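PDB 5ZB2: DNA repair protein RAD7 from Saccharomyces cerevisiae, which takes part in global genome nucleotide excision repair, clearing lesions from non-transcribed DNA as a component of the GGR complex with RAD16 and ABF1. Local coordinates for residues K93-I97 with L119-E123; A122-L128 with I150-R154; C110-H115 with L133-I139. One frame throughout, in Å; residues are numbered along the deposited sequence.

All three contacts lie in the leucine-rich-repeat portion of Rad7, in the C-terminal part of the protein, and tie successive turns of its solenoid together at different levels. Contact 1 is mostly buried and lies between helices 89-98 and 115-124; it is almost wholly apolar, built on a tyrosine ring with a lysine chain across it. Contact 2 takes over at the C-terminal end of helix 115-124, sharing Ala122 and Glu123 with contact 1; being closer to solvent, it adds an arginine and a water to a small apolar cluster. Contact 3 joins strand-to-helix loops, running from buried leucine and isoleucine to exposed Phe137 and Leu138, with a water bridging the two backbones.

Contact 1. Residues K93-I97 with L119-E123; sequences KTLAI and LYIAE. With 9FO (3,6,9,12,15,18,21,24,27,30,33,36,39,42,45,48,51,54,57-nonadecaoxanonapentacontane-1,59-diol), chain K.
Tyr120 leans across to helix 89-98 and lays one face of its ring against the aliphatic part of Lys93. The CG of Lys93 sits almost straight above the ring centre, 3.6 Å from the centroid and 12° off the normal, a CH-pi contact. Its neighbours extend the cover: Lys93 CB is 3.6 Å from Tyr120 CD2, and after a bend at chi3 (66°) the chain returns over the phenol end, with Lys93 CE 3.8 Å from Tyr120 CZ. The ammonium group goes on past the ring to salt bridges with Glu116, with Asp90 and with Asp90 of the second subunit, which should hold the alkyl chain in place on the aromatic face.

Ile97 meets the ring obliquely, its CD1 lying 4.1 Å from Tyr120 CE2. Nearer the backbones, Ala96 CB points at the other helix and reaches Tyr120 O at 3.9 Å. The outer end of the cluster borders a bound polyethylene glycol chain, with Ile97 CD1 3.7 Å from CAI and Tyr120 OH 3.5 Å from CAL of that molecule.

No hydrogen bond crosses between the segments. Their axes run almost parallel (7°) at 8.7 Å, the side-by-side helix arrangement of a leucine-rich-repeat solenoid whose helices line its outer, convex face.

Contact 2. Residues A122-L128 with I150-R154; sequences AEKLPNL and IMKGR
Arg154 reaches back to the last turn of helix 115-124 and grips the carbonyl of Ala122 end-on. Both NH1 and NH2 donate to Ala122 O, each at 3.1 Å, coming from opposite faces of the carbonyl plane, while the oxygen itself lies in the guanidinium plane. A bend at chi3 (49°) turns the group toward this carbonyl. NH1 also donates to Ile150 O from above that carbonyl's plane, a more bent bond, with an N-H...O angle of 136°. The positive charge therefore sits at a helix C-terminus, where it would probably be favoured by the helix dipole.

Water carries the next layer. Arg154 NE donates to a water at 2.6 Å, and the water passes its own protons to Pro126 O and Leu128 O, carbonyls in and at the end of the type I turn from Leu125 to Leu128.

The apolar contacts gather around Ala122 CB, which has Ile150 CG2 at 3.6 Å and Met151 SD at 3.8 Å. The same sulfur also lies over one guanidinium face, near its rim, and beyond it Met151 CE reaches Leu128 CG at 4.3 Å. At the solvent side the Ile150 side chain crosses that of Glu123 at about a right angle, its CD1 3.5 Å from Glu123 OE2.

Together these contacts join neighbouring helix-to-strand connections of the leucine-rich-repeat solenoid, just before strands 130-134 and 157-161.

Contact 3. Residues C110-H115 with L133-I139; sequences CGQLNH and LDGPFLI
Residues Cys110-His115 and Leu133-Ile139 belong to successive strand-to-helix passages of the leucine-rich-repeat solenoid, stacked one on the other. Cys110 falls at the asparagine-or-cysteine position of the repeat consensus, and Pro136 holds the equivalent place in the next passage. Each begins a type I turn, Cys110 to Leu113 and Pro136 to Ile139.

The direct hydrogen bond between the segments prolongs the strand pairing: Cys110 N donates to Asp134 O at 3.2 Å (152°), approaching at a tilt to the carbonyl plane. With chi1 at 56°, Cys110 SG is tucked between its own backbone N and carbonyl carbon, and there it meets Pro136 CB at 3.9 Å. Gly135 takes up positive phi just before Pro136, itself the centre of an inverse gamma turn.

Inside, Leu113 divides its two methyls. CD2 packs obliquely against Ile139 CD1 at 3.7 Å, whereas CD1 faces Leu133 CD2 where those two chains cross at about a right angle; Trp144 covers the Leu133 and Ile139 side. The Ile139 methyl also presses on the backbone of Asn114, 3.5 Å from its C. Asn114 is the N-cap of helix 115-124, its OD1 accepting from Ser117 N.

Toward the surface the backbone of Gly111, bare of side chain, lets the Phe137 ring come close, with CE1 3.6 Å from Gly111 CA. Leu138 CD1 settles over the carbonyls of the first turn, 3.4 Å from Gly111 O. A water bridges the two turns: it accepts from Leu138 N at 3.0 Å and lies within hydrogen-bonding distance of Gly111 O and, at 2.7 Å, of Leu113 O.

Contact 1. Residues K93-I97 with L119-E123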
loop_
_atom_site.group_PDB
_atom_site.type_symbol
_atom_site.label_atom_id
_atom_site.label_comp_id
_atom_site.label_asym_id
_atom_site.label_seq_id
_atom_site.Cartn_x
_atom_site.Cartn_y
_atom_site.Cartn_z
ATOM N N LYS A 93 3.275 -2.865 6.078
ATOM C CA LYS A 93 1.899 -2.469 6.358
ATOM C C LYS A 93 0.968 -3.677 6.359
ATOM O O LYS A 93 0.083 -3.785 7.213
ATOM C CB LYS A 93 1.440 -1.428 5.334
ATOM C CG LYS A 93 2.134 -0.074 5.477
ATOM C CD LYS A 93 2.236 0.683 4.149
ATOM C CE LYS A 93 0.870 1.089 3.608
ATOM N NZ LYS A 93 0.977 1.831 2.316
ATOM N N THR A 94 1.157 -4.603 5.415
ATOM C CA THR A 94 0.278 -5.767 5.345
ATOM C C THR A 94 0.490 -6.680 6.547
ATOM O O THR A 94 -0.476 -7.193 7.126
ATOM C CB THR A 94 0.511 -6.535 4.039
ATOM O OG1 THR A 94 0.335 -5.657 2.919
ATOM C CG2 THR A 94 -0.463 -7.700 3.914
ATOM N N LEU A 95 1.749 -6.889 6.938
ATOM C CA LEU A 95 2.040 -7.673 8.135
ATOM C C LEU A 95 1.285 -7.123 9.341
ATOM O O LEU A 95 0.629 -7.870 10.075
ATOM C CB LEU A 95 3.549 -7.674 8.394
ATOM C CG LEU A 95 4.024 -8.371 9.672
ATOM C CD1 LEU A 95 3.790 -9.873 9.577
ATOM C CD2 LEU A 95 5.488 -8.058 9.938
ATOM N N ALA A 96 1.359 -5.808 9.554
ATOM C CA ALA A 96 0.678 -5.207 10.696
ATOM C C ALA A 96 -0.828 -5.426 10.622
ATOM O O ALA A 96 -1.476 -5.677 11.644
ATOM C CB ALA A 96 0.994 -3.713 10.773
ATOM N N ILE A 97 -1.405 -5.331 9.422
ATOM C CA ILE A 97 -2.850 -5.482 9.285
ATOM C C ILE A 97 -3.275 -6.911 9.607
ATOM O O ILE A 97 -4.323 -7.134 10.226
ATOM C CB ILE A 97 -3.293 -5.058 7.870
ATOM C CG1 ILE A 97 -3.118 -3.545 7.684
ATOM C CG2 ILE A 97 -4.735 -5.467 7.585
ATOM C CD1 ILE A 97 -3.946 -2.683 8.623
ATOM N N LEU A 119 4.432 3.755 11.533
ATOM C CA LEU A 119 3.203 4.136 12.224
ATOM C C LEU A 119 2.114 3.077 12.076
ATOM O O LEU A 119 1.265 2.938 12.963
ATOM C CB LEU A 119 2.713 5.491 11.711
ATOM C CG LEU A 119 3.707 6.650 11.849
ATOM C CD1 LEU A 119 3.054 7.966 11.457
ATOM C CD2 LEU A 119 4.277 6.746 13.256
ATOM N N TYR A 120 2.113 2.322 10.976
ATOM C CA TYR A 120 1.230 1.162 10.885
ATOM C C TYR A 120 1.522 0.174 12.008
ATOM O O TYR A 120 0.605 -0.332 12.665
ATOM C CB TYR A 120 1.394 0.480 9.527
ATOM C CG TYR A 120 0.364 0.850 8.486
ATOM C CD1 TYR A 120 0.307 2.132 7.954
ATOM C CD2 TYR A 120 -0.529 -0.100 8.003
ATOM C CE1 TYR A 120 -0.626 2.464 6.986
ATOM C CE2 TYR A 120 -1.463 0.220 7.035
ATOM C CZ TYR A 120 -1.507 1.502 6.530
ATOM O OH TYR A 120 -2.437 1.817 5.567
ATOM N N ILE A 121 2.806 -0.117 12.239
ATOM C CA ILE A 121 3.193 -1.055 13.291
ATOM C C ILE A 121 2.689 -0.572 14.646
ATOM O O ILE A 121 2.105 -1.337 15.421
ATOM C CB ILE A 121 4.719 -1.250 13.287
ATOM C CG1 ILE A 121 5.131 -2.048 12.054
ATOM C CG2 ILE A 121 5.198 -1.952 14.563
ATOM C CD1 ILE A 121 6.612 -2.051 11.791
ATOM N N ALA A 122 2.911 0.706 14.952
ATOM C CA ALA A 122 2.522 1.234 16.256
ATOM C C ALA A 122 1.008 1.292 16.430
ATOM O O ALA A 122 0.509 1.121 17.549
ATOM C CB ALA A 122 3.116 2.628 16.453
ATOM N N GLU A 123 0.260 1.532 15.351
ATOM C CA GLU A 123 -1.171 1.784 15.471
ATOM C C GLU A 123 -2.043 0.572 15.170
ATOM O O GLU A 123 -3.195 0.544 15.611
ATOM C CB GLU A 123 -1.573 2.941 14.551
ATOM C CG GLU A 123 -0.935 4.265 14.957
ATOM C CD GLU A 123 -1.419 5.444 14.137
ATOM O OE1 GLU A 123 -1.753 5.251 12.947
ATOM O OE2 GLU A 123 -1.465 6.567 14.684
HETATM O OAA 9FO K . -9.883 3.338 5.576
HETATM C CAB 9FO K . -9.623 1.973 5.405
HETATM C CAC 9FO K . -10.375 1.460 4.177
HETATM O OAD 9FO K . -10.497 0.067 4.235
HETATM C CAE 9FO K . -9.336 -0.641 3.919
HETATM C CAF 9FO K . -9.480 -2.086 4.399
HETATM O OAG 9FO K . -8.218 -2.607 4.697
HETATM C CAH 9FO K . -7.711 -2.209 5.939
HETATM C CAI 9FO K . -6.225 -1.919 5.782
HETATM O OAJ 9FO K . -6.083 -0.609 5.319
HETATM C CAK 9FO K . -5.060 -0.429 4.383
HETATM C CAL 9FO K . -5.237 0.922 3.699
HETATM O OAM 9FO K . -5.057 0.777 2.318
HETATM C CAN 9FO K . -5.914 1.568 1.549
HETATM C CAO 9FO K . -7.282 0.905 1.484
HETATM O OAP 9FO K . -7.607 0.626 0.152
HETATM C CAQ 9FO K . -8.742 -0.174 0.008
HETATM C CAR 9FO K . -8.363 -1.625 0.276
HETATM O OAS 9FO K . -9.363 -2.480 -0.192
HETATM C CAT 9FO K . -9.541 -3.626 0.592
HETATM C CAU 9FO K . -8.296 -4.514 0.568
HETATM O OAV 9FO K . -7.847 -4.711 1.877
HETATM C CAW 9FO K . -6.621 -5.379 1.968
HETATM C CAX 9FO K . -6.192 -5.447 3.432
HETATM O OAY 9FO K . -5.236 -4.461 3.706
HETATM C CAZ 9FO K . -3.942 -4.751 3.254
HETATM C CBA 9FO K . -2.963 -3.740 3.846
HETATM O OBB 9FO K . -2.240 -3.103 2.834
HETATM C CBC 9FO K . -2.762 -1.881 2.394
HETATM C CBD 9FO K . -1.737 -1.219 1.480
HETATM O OBE 9FO K . -1.851 -1.762 0.200
HETATM C CBF 9FO K . -0.616 -2.048 -0.384
HETATM C CBG 9FO K . -0.834 -2.549 -1.807
HETATM O OBH 9FO K . -2.164 -2.977 -1.946
HETATM C CBI 9FO K . -2.366 -3.957 -2.927
HETATM C CBJ 9FO K . -3.640 -4.742 -2.623
HETATM O OBK 9FO K . -3.402 -6.102 -2.870
HETATM C CBL 9FO K . -3.911 -6.986 -1.909
HETATM C CBM 9FO K . -3.126 -8.292 -1.969
HETATM O OBN 9FO K . -3.452 -9.086 -0.864
HETATM C CBO 9FO K . -2.603 -8.935 0.238
HETATM C CBP 9FO K . -1.324 -9.750 0.045
HETATM O OBQ 9FO K . -0.304 -9.125 0.772
HETATM C CBR 9FO K . 1.002 -9.322 0.310
HETATM C CBS 9FO K . 1.823 -8.123 0.772
HETATM O OBT 9FO K . 2.592 -7.656 -0.299
HETATM C CBU 9FO K . 2.826 -6.276 -0.288
HETATM C CBV 9FO K . 3.180 -5.830 -1.700
HETATM O OBW 9FO K . 1.996 -5.556 -2.389
HETATM C CBX 9FO K . 2.187 -5.180 -3.723
HETATM C CBY 9FO K . 0.867 -5.294 -4.482
HETATM O OBZ 9FO K . 0.231 -6.501 -4.168
HETATM C CCA 9FO K . -0.159 -7.241 -5.292
HETATM C CCB 9FO K . -1.145 -8.328 -4.866
HETATM O OCC 9FO K . -0.503 -9.513 -4.491
HETATM C CCD 9FO K . 0.338 -9.448 -3.374
HETATM C CCE 9FO K . 1.762 -9.220 -3.878
HETATM O OCF 9FO K . 2.650 -10.136 -3.304
HETATM C CCG 9FO K . 3.999 -9.770 -3.406
HETATM C CCH 9FO K . 4.345 -9.336 -4.831
HETATM O OCI 9FO K . 5.722 -9.474 -5.046
#

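Contact 2. Residues A122-L128 with I150-R154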
loop_
_atom_site.group_PDB
_atom_site.type_symbol
_atom_site.label_atom_id
_atom_site.label_comp_id
_atom_site.label_asym_id
_atom_site.label_seq_id
_atom_site.Cartn_x
_atom_site.Cartn_y
_atom_site.Cartn_z
ATOM N N ALA A 122 2.911 0.706 14.952
ATOM C CA ALA A 122 2.522 1.234 16.256
ATOM C C ALA A 122 1.008 1.292 16.430
ATOM O O ALA A 122 0.509 1.121 17.549
ATOM C CB ALA A 122 3.116 2.628 16.453
ATOM N N GLU A 123 0.260 1.532 15.351
ATOM C CA GLU A 123 -1.171 1.784 15.471
ATOM C C GLU A 123 -2.043 0.572 15.170
ATOM O O GLU A 123 -3.195 0.544 15.611
ATOM C CB GLU A 123 -1.573 2.941 14.551
ATOM C CG GLU A 123 -0.935 4.265 14.957
ATOM C CD GLU A 123 -1.419 5.444 14.137
ATOM O OE1 GLU A 123 -1.753 5.251 12.947
ATOM O OE2 GLU A 123 -1.465 6.567 14.684
ATOM N N LYS A 124 -1.533 -0.428 14.451
ATOM C CA LYS A 124 -2.333 -1.590 14.085
ATOM C C LYS A 124 -2.025 -2.823 14.921
ATOM O O LYS A 124 -2.776 -3.803 14.844
ATOM C CB LYS A 124 -2.132 -1.926 12.602
ATOM C CG LYS A 124 -2.493 -0.793 11.647
ATOM C CD LYS A 124 -3.941 -0.383 11.789
ATOM C CE LYS A 124 -4.262 0.796 10.906
ATOM N NZ LYS A 124 -5.636 1.312 11.169
ATOM N N LEU A 125 -0.944 -2.808 15.702
ATOM C CA LEU A 125 -0.602 -3.923 16.575
ATOM C C LEU A 125 -0.878 -3.517 18.017
ATOM O O LEU A 125 0.042 -3.092 18.729
ATOM C CB LEU A 125 0.861 -4.331 16.391
ATOM C CG LEU A 125 1.248 -4.780 14.982
ATOM C CD1 LEU A 125 2.743 -5.056 14.918
ATOM C CD2 LEU A 125 0.459 -6.008 14.554
ATOM N N PRO A 126 -2.125 -3.632 18.484
ATOM C CA PRO A 126 -2.466 -3.077 19.804
ATOM C C PRO A 126 -1.787 -3.780 20.965
ATOM O O PRO A 126 -1.662 -3.176 22.037
ATOM C CB PRO A 126 -3.990 -3.242 19.870
ATOM C CG PRO A 126 -4.277 -4.400 18.971
ATOM C CD PRO A 126 -3.273 -4.305 17.852
ATOM N N ASN A 127 -1.350 -5.026 20.793
ATOM C CA ASN A 127 -0.656 -5.761 21.844
ATOM C C ASN A 127 0.861 -5.631 21.765
ATOM O O ASN A 127 1.564 -6.254 22.568
ATOM C CB ASN A 127 -1.030 -7.245 21.785
ATOM C CG ASN A 127 -2.512 -7.486 21.975
ATOM O OD1 ASN A 127 -3.151 -6.856 22.818
ATOM N ND2 ASN A 127 -3.068 -8.405 21.191
ATOM N N LEU A 128 1.383 -4.850 20.820
ATOM C CA LEU A 128 2.827 -4.742 20.660
ATOM C C LEU A 128 3.452 -4.089 21.885
ATOM O O LEU A 128 3.042 -3.003 22.302
ATOM C CB LEU A 128 3.158 -3.932 19.405
ATOM C CG LEU A 128 4.642 -3.757 19.085
ATOM C CD1 LEU A 128 5.314 -5.105 18.870
ATOM C CD2 LEU A 128 4.827 -2.857 17.865
ATOM N N ILE A 150 3.044 7.610 20.186
ATOM C CA ILE A 150 2.010 6.600 19.981
ATOM C C ILE A 150 2.228 5.400 20.892
ATOM O O ILE A 150 1.263 4.763 21.328
ATOM C CB ILE A 150 1.969 6.179 18.497
ATOM C CG1 ILE A 150 1.519 7.359 17.633
ATOM C CG2 ILE A 150 1.031 4.985 18.293
ATOM C CD1 ILE A 150 1.635 7.120 16.149
ATOM N N MET A 151 3.484 5.058 21.180
ATOM C CA MET A 151 3.803 3.906 22.014
ATOM C C MET A 151 3.932 4.263 23.492
ATOM O O MET A 151 4.295 3.397 24.294
ATOM C CB MET A 151 5.108 3.252 21.533
ATOM C CG MET A 151 5.049 2.665 20.123
ATOM S SD MET A 151 3.810 1.365 19.935
ATOM C CE MET A 151 4.470 0.096 21.013
ATOM N N LYS A 152 3.653 5.508 23.864
ATOM C CA LYS A 152 3.757 5.949 25.248
ATOM C C LYS A 152 3.054 4.978 26.188
ATOM O O LYS A 152 1.873 4.667 26.010
ATOM C CB LYS A 152 3.150 7.349 25.373
ATOM C CG LYS A 152 3.232 7.961 26.759
ATOM C CD LYS A 152 2.621 9.353 26.775
ATOM C CE LYS A 152 2.683 9.975 28.161
ATOM N NZ LYS A 152 2.061 11.329 28.194
ATOM N N GLY A 153 3.790 4.488 27.186
ATOM C CA GLY A 153 3.232 3.596 28.179
ATOM C C GLY A 153 3.058 2.159 27.739
ATOM O O GLY A 153 2.695 1.318 28.571
ATOM N N ARG A 154 3.301 1.844 26.466
ATOM C CA ARG A 154 3.144 0.491 25.945
ATOM C C ARG A 154 4.464 -0.209 25.668
ATOM O O ARG A 154 4.518 -1.439 25.716
ATOM C CB ARG A 154 2.335 0.514 24.641
ATOM C CG ARG A 154 0.962 1.166 24.739
ATOM C CD ARG A 154 0.461 1.580 23.357
ATOM N NE ARG A 154 0.583 0.497 22.382
ATOM C CZ ARG A 154 0.512 0.655 21.064
ATOM N NH1 ARG A 154 0.322 1.861 20.541
ATOM N NH2 ARG A 154 0.635 -0.396 20.264
HETATM O O HOH W 1 0.658 -2.098 22.796
#

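Contact 3. Residues C110-H115 with L133-I139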
loop_
_atom_site.group_PDB
_atom_site.type_symbol
_atom_site.label_atom_id
_atom_site.label_comp_id
_atom_site.label_asym_id
_atom_site.label_seq_id
_atom_site.Cartn_x
_atom_site.Cartn_y
_atom_site.Cartn_z
ATOM N N CYS A 110 16.004 -3.900 8.015
ATOM C CA CYS A 110 14.714 -3.398 7.534
ATOM C C CYS A 110 14.887 -2.055 6.822
ATOM O O CYS A 110 14.268 -1.047 7.161
ATOM C CB CYS A 110 13.731 -3.289 8.698
ATOM S SG CYS A 110 14.302 -2.256 10.103
ATOM N N GLY A 111 15.719 -2.067 5.779
ATOM C CA GLY A 111 16.095 -0.827 5.115
ATOM C C GLY A 111 14.936 -0.063 4.500
ATOM O O GLY A 111 14.992 1.165 4.385
ATOM N N GLN A 112 13.876 -0.762 4.094
ATOM C CA GLN A 112 12.760 -0.119 3.405
ATOM C C GLN A 112 11.656 0.341 4.349
ATOM O O GLN A 112 10.699 0.977 3.895
ATOM C CB GLN A 112 12.173 -1.066 2.351
ATOM C CG GLN A 112 13.199 -1.549 1.339
ATOM C CD GLN A 112 12.576 -2.272 0.165
ATOM O OE1 GLN A 112 11.608 -1.795 -0.429
ATOM N NE2 GLN A 112 13.133 -3.431 -0.181
ATOM N N LEU A 113 11.764 0.046 5.640
ATOM C CA LEU A 113 10.781 0.528 6.602
ATOM C C LEU A 113 10.785 2.053 6.617
ATOM O O LEU A 113 11.814 2.673 6.897
ATOM C CB LEU A 113 11.099 -0.030 7.989
ATOM C CG LEU A 113 10.003 0.095 9.050
ATOM C CD1 LEU A 113 10.195 -0.951 10.134
ATOM C CD2 LEU A 113 9.987 1.474 9.678
ATOM N N ASN A 114 9.639 2.658 6.310
ATOM C CA ASN A 114 9.534 4.109 6.216
ATOM C C ASN A 114 8.522 4.636 7.231
ATOM O O ASN A 114 7.975 3.895 8.054
ATOM C CB ASN A 114 9.174 4.543 4.788
ATOM C CG ASN A 114 7.753 4.153 4.374
ATOM O OD1 ASN A 114 6.970 3.612 5.163
ATOM N ND2 ASN A 114 7.416 4.444 3.121
ATOM N N HIS A 115 8.295 5.947 7.157
ATOM C CA HIS A 115 7.395 6.635 8.077
ATOM C C HIS A 115 6.057 5.910 8.193
ATOM O O HIS A 115 5.626 5.536 9.288
ATOM C CB HIS A 115 7.203 8.077 7.593
ATOM C CG HIS A 115 6.257 8.888 8.425
ATOM N ND1 HIS A 115 6.683 9.737 9.424
ATOM C CD2 HIS A 115 4.908 9.005 8.383
ATOM C CE1 HIS A 115 5.636 10.333 9.970
ATOM N NE2 HIS A 115 4.548 9.904 9.357
ATOM N N LEU A 133 14.673 -3.217 15.877
ATOM C CA LEU A 133 14.904 -2.780 14.505
ATOM C C LEU A 133 16.397 -2.616 14.264
ATOM O O LEU A 133 17.084 -1.938 15.036
ATOM C CB LEU A 133 14.187 -1.458 14.216
ATOM C CG LEU A 133 12.677 -1.396 14.456
ATOM C CD1 LEU A 133 12.167 0.018 14.210
ATOM C CD2 LEU A 133 11.930 -2.390 13.584
ATOM N N ASP A 134 16.880 -3.211 13.177
ATOM C CA ASP A 134 18.283 -3.121 12.795
ATOM C C ASP A 134 18.383 -2.576 11.371
ATOM O O ASP A 134 18.061 -3.272 10.408
ATOM C CB ASP A 134 18.951 -4.493 12.882
ATOM C CG ASP A 134 20.413 -4.455 12.484
ATOM O OD1 ASP A 134 20.977 -3.345 12.391
ATOM O OD2 ASP A 134 20.999 -5.536 12.263
ATOM N N GLY A 135 18.805 -1.344 11.247
ATOM C CA GLY A 135 18.936 -0.720 9.969
ATOM C C GLY A 135 17.781 0.090 9.431
ATOM O O GLY A 135 17.678 0.187 8.252
ATOM N N PRO A 136 16.922 0.665 10.254
ATOM C CA PRO A 136 15.833 1.489 9.711
ATOM C C PRO A 136 16.358 2.874 9.363
ATOM O O PRO A 136 16.015 3.841 10.045
ATOM C CB PRO A 136 14.832 1.558 10.862
ATOM C CG PRO A 136 15.654 1.364 12.091
ATOM C CD PRO A 136 16.785 0.452 11.706
ATOM N N PHE A 137 17.196 2.972 8.335
ATOM C CA PHE A 137 17.910 4.217 8.063
ATOM C C PHE A 137 17.028 5.289 7.427
ATOM O O PHE A 137 17.483 6.430 7.291
ATOM C CB PHE A 137 19.131 3.952 7.172
ATOM C CG PHE A 137 18.797 3.523 5.765
ATOM C CD1 PHE A 137 18.620 2.183 5.459
ATOM C CD2 PHE A 137 18.695 4.456 4.744
ATOM C CE1 PHE A 137 18.327 1.782 4.168
ATOM C CE2 PHE A 137 18.404 4.060 3.444
ATOM C CZ PHE A 137 18.221 2.721 3.159
ATOM N N LEU A 138 15.789 4.974 7.044
ATOM C CA LEU A 138 14.925 5.996 6.457
ATOM C C LEU A 138 14.298 6.907 7.512
ATOM O O LEU A 138 13.968 8.058 7.211
ATOM C CB LEU A 138 13.816 5.344 5.627
ATOM C CG LEU A 138 14.204 4.590 4.351
ATOM C CD1 LEU A 138 12.995 3.871 3.765
ATOM C CD2 LEU A 138 14.798 5.522 3.311
ATOM N N ILE A 139 14.141 6.423 8.744
ATOM C CA ILE A 139 13.370 7.140 9.757
ATOM C C ILE A 139 14.184 8.324 10.271
ATOM O O ILE A 139 15.299 8.155 10.777
ATOM C CB ILE A 139 12.985 6.204 10.912
ATOM C CG1 ILE A 139 12.385 4.884 10.396
ATOM C CG2 ILE A 139 12.019 6.902 11.860
ATOM C CD1 ILE A 139 11.071 5.024 9.645
HETATM O O HOH W 2 14.492 2.278 6.880
#